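Local coordinates for protein purine nucleoside phosphorylase (Schistosoma mansoni, PDB 5KO5) that probably catalyses the reversible phosphorolysis of purine nucleosides such as inosine and guanosine to the free base and ribose 1-phosphate, and here binds cytosine, at residues Leu108-Leu113 and Cys233-Leu238; Asp17-Val22 and Ile53-Phe58; Pro101-Lys106 and Val227-His232. One frame throughout, in Å; residues are numbered along the deposited sequence.

Interaction 1 of 3, residues Leu108-Leu113 and Cys233-Leu238; sequences LGVRVL and CGIKVL
Arg111-Leu113 and Ile235-Leu238 run side by side as two parallel strand starts, Val112 paired with Lys236 and Leu113 with Val237. The backbone bonds alternate as parallel pairing requires. Lys236 N gives its hydrogen to Arg111 O at 3.0 Å, with the donor tilted 29° from the carbonyl plane. Leu113 N reaches Lys236 O at 2.8 Å in an almost straight bond, 171° at the hydrogen, and Leu238 N closes the series on Leu113 O. Two CA-H...O contacts share these acceptors, Val112 CA to Lys236 O and Val237 CA to Leu113 O, each 3.3 Å. At the start of the pairing, ahead of the Lys236 N bond, a water donates to both Arg111 O and Gly234 O. Both strands belong to the mixed central sheet of the phosphorylase fold, and each is entered straight from a helix that ends in a Schellman motif: Gly109, with positive phi, follows helix 95-108, and Gly234, also with positive phi, is the C-prime residue of helix 224-232. Ile235 carries most of the side-chain packing. Its CG2, anti to the backbone N (chi1 -68° for CG1), turns to the neighbouring strand and meets Leu113 CB at 3.7 Å, while CG1 and CD1 lie against Val110 O. Ile235 CD1 also meets Val110 CG1 at 4.1 Å, the two side chains crossing obliquely. Leu113 and Val237 share one face of the sheet, where Ala230 of helix 224-232 packs on both; Met105 of helix 95-108 touches Leu113 and Val110. Val112 and Lys236 point to the other face, and there Lys236 CB lies 3.9 Å from Arg111 O.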
ATOM      1  N   LEU A 108      18.942  18.430 -17.717  1.00 16.89           N
ATOM      2  CA  LEU A 108      20.336  18.860 -17.700  1.00 18.74           C
ATOM      3  C   LEU A 108      21.221  18.017 -18.601  1.00 19.31           C
ATOM      4  O   LEU A 108      22.352  18.430 -18.888  1.00 22.20           O
ATOM      5  CB  LEU A 108      20.901  18.829 -16.276  1.00 19.19           C
ATOM      6  CG  LEU A 108      20.339  19.850 -15.285  1.00 20.08           C
ATOM      7  CD1 LEU A 108      20.830  19.554 -13.873  1.00 21.39           C
ATOM      8  CD2 LEU A 108      20.683  21.277 -15.709  1.00 24.25           C
ATOM      9  N   GLY A 109      20.742  16.863 -19.051  1.00 23.38           N
ATOM     10  CA  GLY A 109      21.493  15.998 -19.934  1.00 21.76           C
ATOM     11  C   GLY A 109      21.904  14.660 -19.350  1.00 19.83           C
ATOM     12  O   GLY A 109      22.650  13.926 -20.013  1.00 22.42           O
ATOM     13  N   VAL A 110      21.458  14.323 -18.136  1.00 19.77           N
ATOM     14  CA  VAL A 110      21.861  13.069 -17.511  1.00 20.44           C
ATOM     15  C   VAL A 110      21.343  11.895 -18.323  1.00 18.03           C
ATOM     16  O   VAL A 110      20.156  11.831 -18.669  1.00 19.51           O
ATOM     17  CB  VAL A 110      21.374  13.013 -16.055  1.00 18.60           C
ATOM     18  CG1 VAL A 110      21.476  11.589 -15.498  1.00 19.00           C
ATOM     19  CG2 VAL A 110      22.175  13.993 -15.204  1.00 17.73           C
ATOM     20  N   ARG A 111      22.244  10.961 -18.643  1.00 20.53           N
ATOM     21  CA  ARG A 111      21.876   9.726 -19.319  1.00 20.59           C
ATOM     22  C   ARG A 111      21.999   8.490 -18.446  1.00 18.83           C
ATOM     23  O   ARG A 111      21.364   7.477 -18.754  1.00 19.19           O
ATOM     24  CB  ARG A 111      22.740   9.524 -20.573  1.00 27.17           C
ATOM     25  CG  ARG A 111      22.462  10.520 -21.685  1.00 33.37           C
ATOM     26  CD  ARG A 111      23.215  10.140 -22.953  1.00 50.05           C
ATOM     27  NE  ARG A 111      24.664  10.209 -22.778  1.00 51.53           N
ATOM     28  CZ  ARG A 111      25.386  11.303 -22.992  1.00 61.75           C
ATOM     29  NH1 ARG A 111      24.793  12.423 -23.384  1.00 66.54           N
ATOM     30  NH2 ARG A 111      26.701  11.282 -22.812  1.00 60.66           N
ATOM     31  N   VAL A 112      22.785   8.549 -17.370  1.00 18.37           N
ATOM     32  CA  VAL A 112      22.997   7.426 -16.466  1.00 18.64           C
ATOM     33  C   VAL A 112      22.890   7.948 -15.043  1.00 17.50           C
ATOM     34  O   VAL A 112      23.508   8.966 -14.710  1.00 18.52           O
ATOM     35  CB  VAL A 112      24.382   6.793 -16.685  1.00 19.28           C
ATOM     36  CG1 VAL A 112      24.662   5.727 -15.626  1.00 22.59           C
ATOM     37  CG2 VAL A 112      24.481   6.207 -18.092  1.00 22.02           C
ATOM     38  N   LEU A 113      22.107   7.253 -14.219  1.00 17.95           N
ATOM     39  CA  LEU A 113      21.939   7.569 -12.806  1.00 15.19           C
ATOM     40  C   LEU A 113      22.535   6.430 -11.987  1.00 15.79           C
ATOM     41  O   LEU A 113      22.155   5.267 -12.170  1.00 16.25           O
ATOM     42  CB  LEU A 113      20.455   7.745 -12.487  1.00 15.82           C
ATOM     43  CG  LEU A 113      20.082   7.961 -11.018  1.00 15.48           C
ATOM     44  CD1 LEU A 113      20.797   9.183 -10.427  1.00 17.25           C
ATOM     45  CD2 LEU A 113      18.575   8.114 -10.922  1.00 16.63           C
ATOM     46  N   CYS A 233      11.758   8.302 -17.907  1.00 13.27           N
ATOM     47  CA  CYS A 233      12.293   9.313 -18.815  1.00 16.41           C
ATOM     48  C   CYS A 233      13.557   8.863 -19.551  1.00 16.18           C
ATOM     49  O   CYS A 233      14.262   9.701 -20.129  1.00 18.62           O
ATOM     50  CB  CYS A 233      12.485  10.656 -18.101  1.00 16.71           C
ATOM     51  SG  CYS A 233      13.838  10.735 -16.901  1.00 16.55           S
ATOM     52  N   GLY A 234      13.849   7.563 -19.567  1.00 15.60           N
ATOM     53  CA  GLY A 234      14.915   7.041 -20.407  1.00 16.47           C
ATOM     54  C   GLY A 234      16.322   7.117 -19.848  1.00 16.58           C
ATOM     55  O   GLY A 234      17.284   6.982 -20.616  1.00 20.16           O
ATOM     56  N   ILE A 235      16.482   7.331 -18.547  1.00 16.11           N
ATOM     57  CA  ILE A 235      17.788   7.353 -17.900  1.00 15.65           C
ATOM     58  C   ILE A 235      18.111   5.938 -17.439  1.00 15.08           C
ATOM     59  O   ILE A 235      17.298   5.290 -16.765  1.00 17.05           O
ATOM     60  CB  ILE A 235      17.781   8.340 -16.717  1.00 15.44           C
ATOM     61  CG1 ILE A 235      17.640   9.780 -17.219  1.00 15.48           C
ATOM     62  CG2 ILE A 235      19.044   8.190 -15.866  1.00 16.56           C
ATOM     63  CD1 ILE A 235      17.506  10.793 -16.110  1.00 18.35           C
ATOM     64  N   LYS A 236      19.294   5.450 -17.807  1.00 15.80           N
ATOM     65  CA  LYS A 236      19.742   4.132 -17.373  1.00 16.96           C
ATOM     66  C   LYS A 236      20.193   4.206 -15.921  1.00 17.23           C
ATOM     67  O   LYS A 236      20.676   5.240 -15.462  1.00 18.17           O
ATOM     68  CB  LYS A 236      20.903   3.660 -18.255  1.00 18.48           C
ATOM     69  CG  LYS A 236      20.526   3.461 -19.712  1.00 19.72           C
ATOM     70  CD  LYS A 236      21.723   2.931 -20.498  1.00 27.00           C
ATOM     71  CE  LYS A 236      21.397   2.769 -21.968  1.00 51.00           C
ATOM     72  NZ  LYS A 236      21.111   4.082 -22.608  1.00 65.60           N
ATOM     73  N   VAL A 237      20.047   3.097 -15.200  1.00 16.00           N
ATOM     74  CA  VAL A 237      20.279   3.083 -13.760  1.00 13.96           C
ATOM     75  C   VAL A 237      21.202   1.935 -13.379  1.00 14.33           C
ATOM     76  O   VAL A 237      21.048   0.813 -13.873  1.00 18.27           O
ATOM     77  CB  VAL A 237      18.959   2.949 -12.972  1.00 14.90           C
ATOM     78  CG1 VAL A 237      19.252   2.792 -11.479  1.00 19.37           C
ATOM     79  CG2 VAL A 237      18.068   4.147 -13.205  1.00 17.23           C
ATOM     80  N   LEU A 238      22.150   2.222 -12.483  1.00 16.55           N
ATOM     81  CA  LEU A 238      22.873   1.221 -11.710  1.00 15.13           C
ATOM     82  C   LEU A 238      22.566   1.510 -10.249  1.00 15.48           C
ATOM     83  O   LEU A 238      22.762   2.642  -9.795  1.00 16.32           O
ATOM     84  CB  LEU A 238      24.384   1.350 -11.917  1.00 16.63           C
ATOM     85  CG  LEU A 238      25.206   0.452 -10.992  1.00 18.52           C
ATOM     86  CD1 LEU A 238      25.014  -1.025 -11.340  1.00 20.30           C
ATOM     87  CD2 LEU A 238      26.676   0.828 -11.053  1.00 21.76           C
TER
HETATM   88  O   HOH W   1      19.946   7.200 -21.164  1.00 26.83           O

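Interaction 2 of 3, residues Asp17-Val22 and Ile53-Phe58; sequences DYIKRV and INIPNF
Tyr18 holds its CG anti to the backbone N (chi1 177°), which carries the ring from helix 9-23 onto Asn54, Ile55 and Pro56, and a chi2 of 85° turns one face to the carbonyl of Asn54. Asn54 O sits 3.4 Å above that face, offset toward the rim, with Tyr18 CZ its nearest ring atom; Val22 CG2 of the same helix lies over the opposite face. At the root of the ring, Pro56 CD packs 3.5 Å from Tyr18 CG and is equally near Tyr18 CB, the two side chains crossing at about a right angle. The phenol oxygen is linked to the Asn54 side chain through a water, which lies 2.8 Å from Tyr18 OH and accepts from Asn54 ND2. One residue on, Ile19 pushes CD1 to within 3.9 Å of Ile55 CG2 in apolar packing, with Phe58 CE1 slightly farther off at 4.4 Å. Ile55-Phe58 form a type II beta turn with Asn57 at positive phi, and Ile55 folds CD1 back over the centre of the Phe58 ring. The turn follows strand 47-51, whose Ile50 touches Tyr18, Ile19 and Ile55; Leu70 of strand 69-75 backs both isoleucines, and Val104 and Pro101 of helix 95-108 pack on Ile19 and Phe58 respectively.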
ATOM      1  N   ASP A  17      16.998  25.603 -15.965  1.00 22.00           N
ATOM      2  CA  ASP A  17      17.515  26.886 -16.439  1.00 29.20           C
ATOM      3  C   ASP A  17      18.344  27.578 -15.365  1.00 26.44           C
ATOM      4  O   ASP A  17      19.432  28.100 -15.642  1.00 30.54           O
ATOM      5  CB  ASP A  17      16.360  27.791 -16.860  1.00 39.80           C
ATOM      6  CG  ASP A  17      15.767  27.403 -18.193  1.00 65.01           C
ATOM      7  OD1 ASP A  17      16.394  26.597 -18.912  1.00 73.88           O
ATOM      8  OD2 ASP A  17      14.679  27.917 -18.526  1.00 75.52           O
ATOM      9  N   TYR A  18      17.835  27.608 -14.131  1.00 27.71           N
ATOM     10  CA  TYR A  18      18.583  28.225 -13.041  1.00 27.49           C
ATOM     11  C   TYR A  18      19.910  27.512 -12.829  1.00 26.56           C
ATOM     12  O   TYR A  18      20.959  28.149 -12.703  1.00 28.30           O
ATOM     13  CB  TYR A  18      17.751  28.195 -11.755  1.00 25.71           C
ATOM     14  CG  TYR A  18      18.479  28.743 -10.542  1.00 26.95           C
ATOM     15  CD1 TYR A  18      18.495  30.105 -10.265  1.00 30.37           C
ATOM     16  CD2 TYR A  18      19.152  27.889  -9.670  1.00 26.29           C
ATOM     17  CE1 TYR A  18      19.157  30.601  -9.156  1.00 35.03           C
ATOM     18  CE2 TYR A  18      19.819  28.373  -8.565  1.00 28.27           C
ATOM     19  CZ  TYR A  18      19.819  29.730  -8.311  1.00 30.72           C
ATOM     20  OH  TYR A  18      20.480  30.215  -7.209  1.00 35.79           O
ATOM     21  N   ILE A  19      19.877  26.181 -12.786  1.00 25.11           N
ATOM     22  CA  ILE A  19      21.078  25.394 -12.522  1.00 24.74           C
ATOM     23  C   ILE A  19      22.113  25.594 -13.624  1.00 28.59           C
ATOM     24  O   ILE A  19      23.310  25.742 -13.349  1.00 32.98           O
ATOM     25  CB  ILE A  19      20.700  23.911 -12.348  1.00 23.29           C
ATOM     26  CG1 ILE A  19      19.851  23.712 -11.091  1.00 23.14           C
ATOM     27  CG2 ILE A  19      21.955  23.038 -12.312  1.00 28.28           C
ATOM     28  CD1 ILE A  19      18.968  22.487 -11.168  1.00 20.24           C
ATOM     29  N   LYS A  20      21.672  25.595 -14.885  1.00 31.62           N
ATOM     30  CA  LYS A  20      22.607  25.782 -15.991  1.00 37.93           C
ATOM     31  C   LYS A  20      23.318  27.125 -15.893  1.00 38.12           C
ATOM     32  O   LYS A  20      24.529  27.216 -16.137  1.00 40.23           O
ATOM     33  CB  LYS A  20      21.879  25.651 -17.330  1.00 34.62           C
ATOM     34  CG  LYS A  20      21.567  24.215 -17.723  1.00 38.75           C
ATOM     35  CD  LYS A  20      21.039  24.099 -19.142  1.00 40.93           C
ATOM     36  CE  LYS A  20      19.572  24.469 -19.228  1.00 51.28           C
ATOM     37  NZ  LYS A  20      18.996  24.116 -20.557  1.00 61.28           N
ATOM     38  N   ARG A  21      22.584  28.178 -15.528  1.00 35.87           N
ATOM     39  CA  ARG A  21      23.190  29.498 -15.382  1.00 40.74           C
ATOM     40  C   ARG A  21      24.241  29.500 -14.282  1.00 47.40           C
ATOM     41  O   ARG A  21      25.371  29.957 -14.483  1.00 56.59           O
ATOM     42  CB  ARG A  21      22.113  30.526 -15.049  1.00 47.29           C
ATOM     43  CG  ARG A  21      21.256  30.995 -16.207  1.00 60.13           C
ATOM     44  CD  ARG A  21      20.088  31.799 -15.661  1.00 68.47           C
ATOM     45  NE  ARG A  21      20.469  32.518 -14.447  1.00 73.05           N
ATOM     46  CZ  ARG A  21      19.655  32.741 -13.421  1.00 67.90           C
ATOM     47  NH1 ARG A  21      20.091  33.402 -12.355  1.00 63.97           N
ATOM     48  NH2 ARG A  21      18.406  32.294 -13.455  1.00 62.09           N
ATOM     49  N   VAL A  22      23.879  28.996 -13.103  1.00 37.29           N
ATOM     50  CA  VAL A  22      24.724  29.160 -11.927  1.00 38.20           C
ATOM     51  C   VAL A  22      25.922  28.209 -11.941  1.00 40.98           C
ATOM     52  O   VAL A  22      26.967  28.514 -11.356  1.00 40.90           O
ATOM     53  CB  VAL A  22      23.859  29.018 -10.660  1.00 39.97           C
ATOM     54  CG1 VAL A  22      24.692  29.171  -9.408  1.00 48.15           C
ATOM     55  CG2 VAL A  22      22.746  30.051 -10.672  1.00 45.15           C
ATOM     56  N   ILE A  53      17.140  24.978  -1.679  1.00 22.10           N
ATOM     57  CA  ILE A  53      16.284  26.103  -1.337  1.00 24.23           C
ATOM     58  C   ILE A  53      16.433  27.253  -2.326  1.00 23.97           C
ATOM     59  O   ILE A  53      15.521  28.077  -2.453  1.00 26.05           O
ATOM     60  CB  ILE A  53      16.555  26.509   0.133  1.00 25.31           C
ATOM     61  CG1 ILE A  53      15.428  27.389   0.679  1.00 27.39           C
ATOM     62  CG2 ILE A  53      17.913  27.186   0.261  1.00 30.11           C
ATOM     63  CD1 ILE A  53      15.524  27.652   2.181  1.00 30.20           C
ATOM     64  N   ASN A  54      17.553  27.320  -3.049  1.00 23.51           N
ATOM     65  CA  ASN A  54      17.778  28.360  -4.048  1.00 24.59           C
ATOM     66  C   ASN A  54      17.227  28.013  -5.428  1.00 25.27           C
ATOM     67  O   ASN A  54      17.155  28.906  -6.281  1.00 26.03           O
ATOM     68  CB  ASN A  54      19.280  28.672  -4.189  1.00 26.98           C
ATOM     69  CG  ASN A  54      19.874  29.300  -2.943  1.00 32.00           C
ATOM     70  OD1 ASN A  54      19.157  29.846  -2.106  1.00 34.76           O
ATOM     71  ND2 ASN A  54      21.198  29.232  -2.821  1.00 34.39           N
ATOM     72  N   ILE A  55      16.847  26.765  -5.681  1.00 21.52           N
ATOM     73  CA  ILE A  55      16.499  26.310  -7.025  1.00 21.68           C
ATOM     74  C   ILE A  55      14.991  26.459  -7.204  1.00 23.51           C
ATOM     75  O   ILE A  55      14.230  25.875  -6.415  1.00 22.48           O
ATOM     76  CB  ILE A  55      16.929  24.862  -7.269  1.00 19.83           C
ATOM     77  CG1 ILE A  55      18.429  24.689  -6.994  1.00 20.38           C
ATOM     78  CG2 ILE A  55      16.582  24.447  -8.709  1.00 19.23           C
ATOM     79  CD1 ILE A  55      18.842  23.227  -7.001  1.00 20.10           C
ATOM     80  N   PRO A  56      14.528  27.177  -8.225  1.00 20.54           N
ATOM     81  CA  PRO A  56      13.082  27.280  -8.463  1.00 22.19           C
ATOM     82  C   PRO A  56      12.435  25.910  -8.583  1.00 20.25           C
ATOM     83  O   PRO A  56      12.927  25.024  -9.287  1.00 22.11           O
ATOM     84  CB  PRO A  56      12.994  28.048  -9.786  1.00 22.79           C
ATOM     85  CG  PRO A  56      14.271  28.794  -9.886  1.00 24.67           C
ATOM     86  CD  PRO A  56      15.313  27.940  -9.212  1.00 23.91           C
ATOM     87  N   ASN A  57      11.341  25.727  -7.850  1.00 20.62           N
ATOM     88  CA  ASN A  57      10.478  24.555  -7.877  1.00 19.44           C
ATOM     89  C   ASN A  57      11.073  23.333  -7.193  1.00 21.10           C
ATOM     90  O   ASN A  57      10.434  22.279  -7.231  1.00 19.85           O
ATOM     91  CB  ASN A  57      10.009  24.156  -9.287  1.00 20.36           C
ATOM     92  CG  ASN A  57       9.297  25.282  -9.984  1.00 21.80           C
ATOM     93  OD1 ASN A  57       8.485  25.982  -9.375  1.00 22.15           O
ATOM     94  ND2 ASN A  57       9.619  25.496 -11.254  1.00 21.84           N
ATOM     95  N   PHE A  58      12.254  23.416  -6.585  1.00 19.37           N
ATOM     96  CA  PHE A  58      12.752  22.264  -5.858  1.00 18.99           C
ATOM     97  C   PHE A  58      11.934  22.071  -4.584  1.00 18.29           C
ATOM     98  O   PHE A  58      11.417  23.034  -4.017  1.00 19.86           O
ATOM     99  CB  PHE A  58      14.237  22.412  -5.526  1.00 20.33           C
ATOM    100  CG  PHE A  58      15.120  21.506  -6.342  1.00 20.45           C
ATOM    101  CD1 PHE A  58      15.094  21.564  -7.727  1.00 21.37           C
ATOM    102  CD2 PHE A  58      15.953  20.580  -5.731  1.00 20.45           C
ATOM    103  CE1 PHE A  58      15.894  20.730  -8.497  1.00 21.52           C
ATOM    104  CE2 PHE A  58      16.755  19.735  -6.494  1.00 22.35           C
ATOM    105  CZ  PHE A  58      16.725  19.811  -7.877  1.00 22.21           C
TER
HETATM  106  O   HOH W   2      22.579  29.011  -5.743  1.00 28.15           O

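Interaction 3 of 3, residues Pro101-Lys106 and Val227-His232; sequences PIRVMK and VIIACH. With EDO (1,2-ethanediol), chain E.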
ATOM      1  N   PRO A 101      13.380  16.450  -9.075  1.00 13.44           N
ATOM      2  CA  PRO A 101      14.845  16.481  -9.228  1.00 14.30           C
ATOM      3  C   PRO A 101      15.375  15.536 -10.289  1.00 13.93           C
ATOM      4  O   PRO A 101      16.350  15.878 -10.975  1.00 14.68           O
ATOM      5  CB  PRO A 101      15.350  16.120  -7.823  1.00 17.04           C
ATOM      6  CG  PRO A 101      14.278  16.629  -6.921  1.00 15.66           C
ATOM      7  CD  PRO A 101      12.996  16.284  -7.658  1.00 13.85           C
ATOM      8  N   ILE A 102      14.781  14.341 -10.424  1.00 15.29           N
ATOM      9  CA  ILE A 102      15.244  13.403 -11.444  1.00 15.70           C
ATOM     10  C   ILE A 102      14.925  13.932 -12.838  1.00 13.61           C
ATOM     11  O   ILE A 102      15.729  13.813 -13.771  1.00 14.84           O
ATOM     12  CB  ILE A 102      14.614  12.017 -11.228  1.00 15.17           C
ATOM     13  CG1 ILE A 102      14.873  11.493  -9.815  1.00 21.12           C
ATOM     14  CG2 ILE A 102      15.147  11.049 -12.277  1.00 13.85           C
ATOM     15  CD1 ILE A 102      16.321  11.463  -9.452  1.00 21.19           C
ATOM     16  N   ARG A 103      13.737  14.504 -13.003  1.00 13.49           N
ATOM     17  CA  ARG A 103      13.391  15.104 -14.286  1.00 13.12           C
ATOM     18  C   ARG A 103      14.263  16.314 -14.604  1.00 14.28           C
ATOM     19  O   ARG A 103      14.578  16.552 -15.778  1.00 13.80           O
ATOM     20  CB  ARG A 103      11.904  15.427 -14.298  1.00 14.04           C
ATOM     21  CG  ARG A 103      11.110  14.139 -14.345  1.00 13.10           C
ATOM     22  CD  ARG A 103       9.601  14.326 -14.287  1.00 13.58           C
ATOM     23  NE  ARG A 103       8.973  13.026 -14.522  1.00 13.66           N
ATOM     24  CZ  ARG A 103       7.704  12.746 -14.266  1.00 14.05           C
ATOM     25  NH1 ARG A 103       6.895  13.686 -13.784  1.00 16.59           N
ATOM     26  NH2 ARG A 103       7.248  11.519 -14.487  1.00 14.86           N
ATOM     27  N   VAL A 104      14.674  17.071 -13.583  1.00 13.69           N
ATOM     28  CA  VAL A 104      15.660  18.126 -13.800  1.00 14.68           C
ATOM     29  C   VAL A 104      16.975  17.531 -14.287  1.00 15.24           C
ATOM     30  O   VAL A 104      17.586  18.042 -15.231  1.00 16.99           O
ATOM     31  CB  VAL A 104      15.827  18.964 -12.520  1.00 14.81           C
ATOM     32  CG1 VAL A 104      17.024  19.901 -12.639  1.00 17.72           C
ATOM     33  CG2 VAL A 104      14.541  19.751 -12.258  1.00 15.18           C
ATOM     34  N   MET A 105      17.431  16.440 -13.661  1.00 15.46           N
ATOM     35  CA  MET A 105      18.613  15.754 -14.177  1.00 17.84           C
ATOM     36  C   MET A 105      18.459  15.428 -15.654  1.00 15.30           C
ATOM     37  O   MET A 105      19.389  15.635 -16.437  1.00 16.65           O
ATOM     38  CB  MET A 105      18.874  14.464 -13.406  1.00 15.94           C
ATOM     39  CG  MET A 105      19.407  14.672 -12.009  1.00 17.17           C
ATOM     40  SD  MET A 105      19.830  13.064 -11.323  1.00 19.71           S
ATOM     41  CE  MET A 105      20.417  13.535  -9.691  1.00 21.65           C
ATOM     42  N   LYS A 106      17.287  14.926 -16.057  1.00 15.38           N
ATOM     43  CA  LYS A 106      17.080  14.585 -17.460  1.00 14.77           C
ATOM     44  C   LYS A 106      17.254  15.810 -18.347  1.00 15.02           C
ATOM     45  O   LYS A 106      17.957  15.757 -19.362  1.00 17.14           O
ATOM     46  CB  LYS A 106      15.693  13.966 -17.655  1.00 14.46           C
ATOM     47  CG  LYS A 106      15.343  13.652 -19.125  1.00 15.43           C
ATOM     48  CD  LYS A 106      16.105  12.428 -19.642  1.00 16.50           C
ATOM     49  CE  LYS A 106      15.989  12.238 -21.145  1.00 20.11           C
ATOM     50  NZ  LYS A 106      14.607  11.994 -21.607  1.00 26.88           N
ATOM     51  N   VAL A 227      14.426   5.024  -9.320  1.00 12.21           N
ATOM     52  CA  VAL A 227      14.588   4.119 -10.453  1.00 13.12           C
ATOM     53  C   VAL A 227      13.426   4.260 -11.422  1.00 12.26           C
ATOM     54  O   VAL A 227      13.618   4.293 -12.645  1.00 13.15           O
ATOM     55  CB  VAL A 227      14.727   2.662  -9.966  1.00 14.56           C
ATOM     56  CG1 VAL A 227      14.675   1.706 -11.150  1.00 15.34           C
ATOM     57  CG2 VAL A 227      16.025   2.471  -9.188  1.00 15.27           C
ATOM     58  N   ILE A 228      12.202   4.336 -10.896  1.00 11.86           N
ATOM     59  CA  ILE A 228      11.029   4.390 -11.758  1.00 10.74           C
ATOM     60  C   ILE A 228      10.972   5.713 -12.505  1.00 11.70           C
ATOM     61  O   ILE A 228      10.688   5.742 -13.704  1.00 12.01           O
ATOM     62  CB  ILE A 228       9.765   4.108 -10.934  1.00 11.73           C
ATOM     63  CG1 ILE A 228       9.739   2.622 -10.575  1.00 11.36           C
ATOM     64  CG2 ILE A 228       8.494   4.528 -11.684  1.00 12.24           C
ATOM     65  CD1 ILE A 228       8.632   2.225  -9.582  1.00 12.95           C
ATOM     66  N   ILE A 229      11.257   6.827 -11.822  1.00 11.46           N
ATOM     67  CA  ILE A 229      11.239   8.115 -12.516  1.00 11.64           C
ATOM     68  C   ILE A 229      12.314   8.149 -13.592  1.00 11.85           C
ATOM     69  O   ILE A 229      12.075   8.622 -14.710  1.00 12.29           O
ATOM     70  CB  ILE A 229      11.366   9.285 -11.516  1.00 11.40           C
ATOM     71  CG1 ILE A 229      10.184   9.295 -10.539  1.00 11.85           C
ATOM     72  CG2 ILE A 229      11.448  10.617 -12.280  1.00 12.52           C
ATOM     73  CD1 ILE A 229       8.793   9.329 -11.205  1.00 12.38           C
ATOM     74  N   ALA A 230      13.503   7.624 -13.283  1.00 12.78           N
ATOM     75  CA  ALA A 230      14.579   7.569 -14.271  1.00 11.89           C
ATOM     76  C   ALA A 230      14.183   6.699 -15.461  1.00 13.69           C
ATOM     77  O   ALA A 230      14.337   7.107 -16.623  1.00 13.37           O
ATOM     78  CB  ALA A 230      15.854   7.037 -13.614  1.00 14.33           C
ATOM     79  N   CYS A 231      13.662   5.497 -15.187  1.00 12.55           N
ATOM     80  CA  CYS A 231      13.256   4.593 -16.258  1.00 13.39           C
ATOM     81  C   CYS A 231      12.179   5.232 -17.126  1.00 12.93           C
ATOM     82  O   CYS A 231      12.211   5.128 -18.359  1.00 16.74           O
ATOM     83  CB  CYS A 231      12.752   3.291 -15.634  1.00 13.18           C
ATOM     84  SG  CYS A 231      12.214   2.039 -16.823  1.00 21.18           S
ATOM     85  N   HIS A 232      11.234   5.926 -16.494  1.00 12.92           N
ATOM     86  CA  HIS A 232      10.153   6.574 -17.223  1.00 14.12           C
ATOM     87  C   HIS A 232      10.692   7.570 -18.250  1.00 13.52           C
ATOM     88  O   HIS A 232      10.162   7.665 -19.364  1.00 15.79           O
ATOM     89  CB  HIS A 232       9.223   7.232 -16.198  1.00 14.70           C
ATOM     90  CG  HIS A 232       8.094   8.007 -16.789  1.00 14.18           C
ATOM     91  ND1 HIS A 232       8.132   9.378 -16.929  1.00 13.96           N
ATOM     92  CD2 HIS A 232       6.875   7.614 -17.225  1.00 13.61           C
ATOM     93  CE1 HIS A 232       6.988   9.793 -17.445  1.00 14.18           C
ATOM     94  NE2 HIS A 232       6.211   8.743 -17.644  1.00 13.84           N
TER
HETATM   95  C1  EDO E 304      12.352  15.131 -21.458  1.00 27.57           C
HETATM   96  O1  EDO E 304      12.343  13.697 -21.399  1.00 29.98           O
HETATM   97  C2  EDO E 304      13.090  15.612 -22.700  1.00 32.50           C
HETATM   98  O2  EDO E 304      14.509  15.498 -22.513  1.00 34.81           O
HETATM   99  O   HOH W   3      10.167  10.695 -15.565  1.00 14.77           O
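Ile102 and Ile229 meet in a buried helix-helix interface between helices 95-108 and 224-232, which lie together against the central sheet. The short segments run in roughly the same direction, their axes 9.5 Å apart and crossing at -33°. Ile229 CG2, anti to the backbone N, is the pivot: it approaches Ile102 CB at 3.6 Å and Ile102 CG2 at 3.7 Å. Ile102 CG2 also lies 4.3 Å from Ala230 CB. This pairing is part of the alpha/beta layering of the phosphorylase fold, since each helix leads directly into one of two adjacent parallel strands; Met105 and Ala230 both pack on Leu113 of strand 112-121. The polar side of the interface is organised by one water. Arg103 extends from CG to NE across Ile229, at about a right angle to it, and NE donates to the water at 2.8 Å in the guanidinium plane. The same water donates to Ile229 O and lies 2.8 Å from His232 ND1, in the plane of the imidazole, so it joins both side chains to the backbone of helix 224-232. Arg103 NH2 stands 3.4 Å from His232 ND1, with the two planes 43° apart. The far ends of both groups are fixed separately, Arg103 NH1 by Ala7 O and His232 NE2 by Asn153 OD1. Lys106, its chain bent at the CB-CG bond (chi2 74°) and again at the CD-CE bond, brings NZ to Cys233 O, just past the end of helix 224-232, and also donates to O1 of a 1,2-ethanediol molecule, probably from the crystallisation liquor, at 2.8 Å.

Overall arrangement
Interactions 1 and 3 are buried, their centres about 7 Å apart, and join the same two helix-strand units: interaction 3 pairs the helices, interaction 1 the strands that follow. Ile235 N to Ala230 O ties them together, and Lys106 spans both. Interaction 2, about 17 Å from interaction 3 between centres, is partly buried at the periphery and joins the N-terminal helix to a loop, but reaches helix 95-108 through Ile19 and Phe58. Each contact has a bridging water: between two backbone carbonyls in interaction 1, where direct backbone bonds dominate; between tyrosine and asparagine in interaction 2; and among arginine, histidine and a carbonyl in interaction 3, the last two contacts resting otherwise on apolar packing.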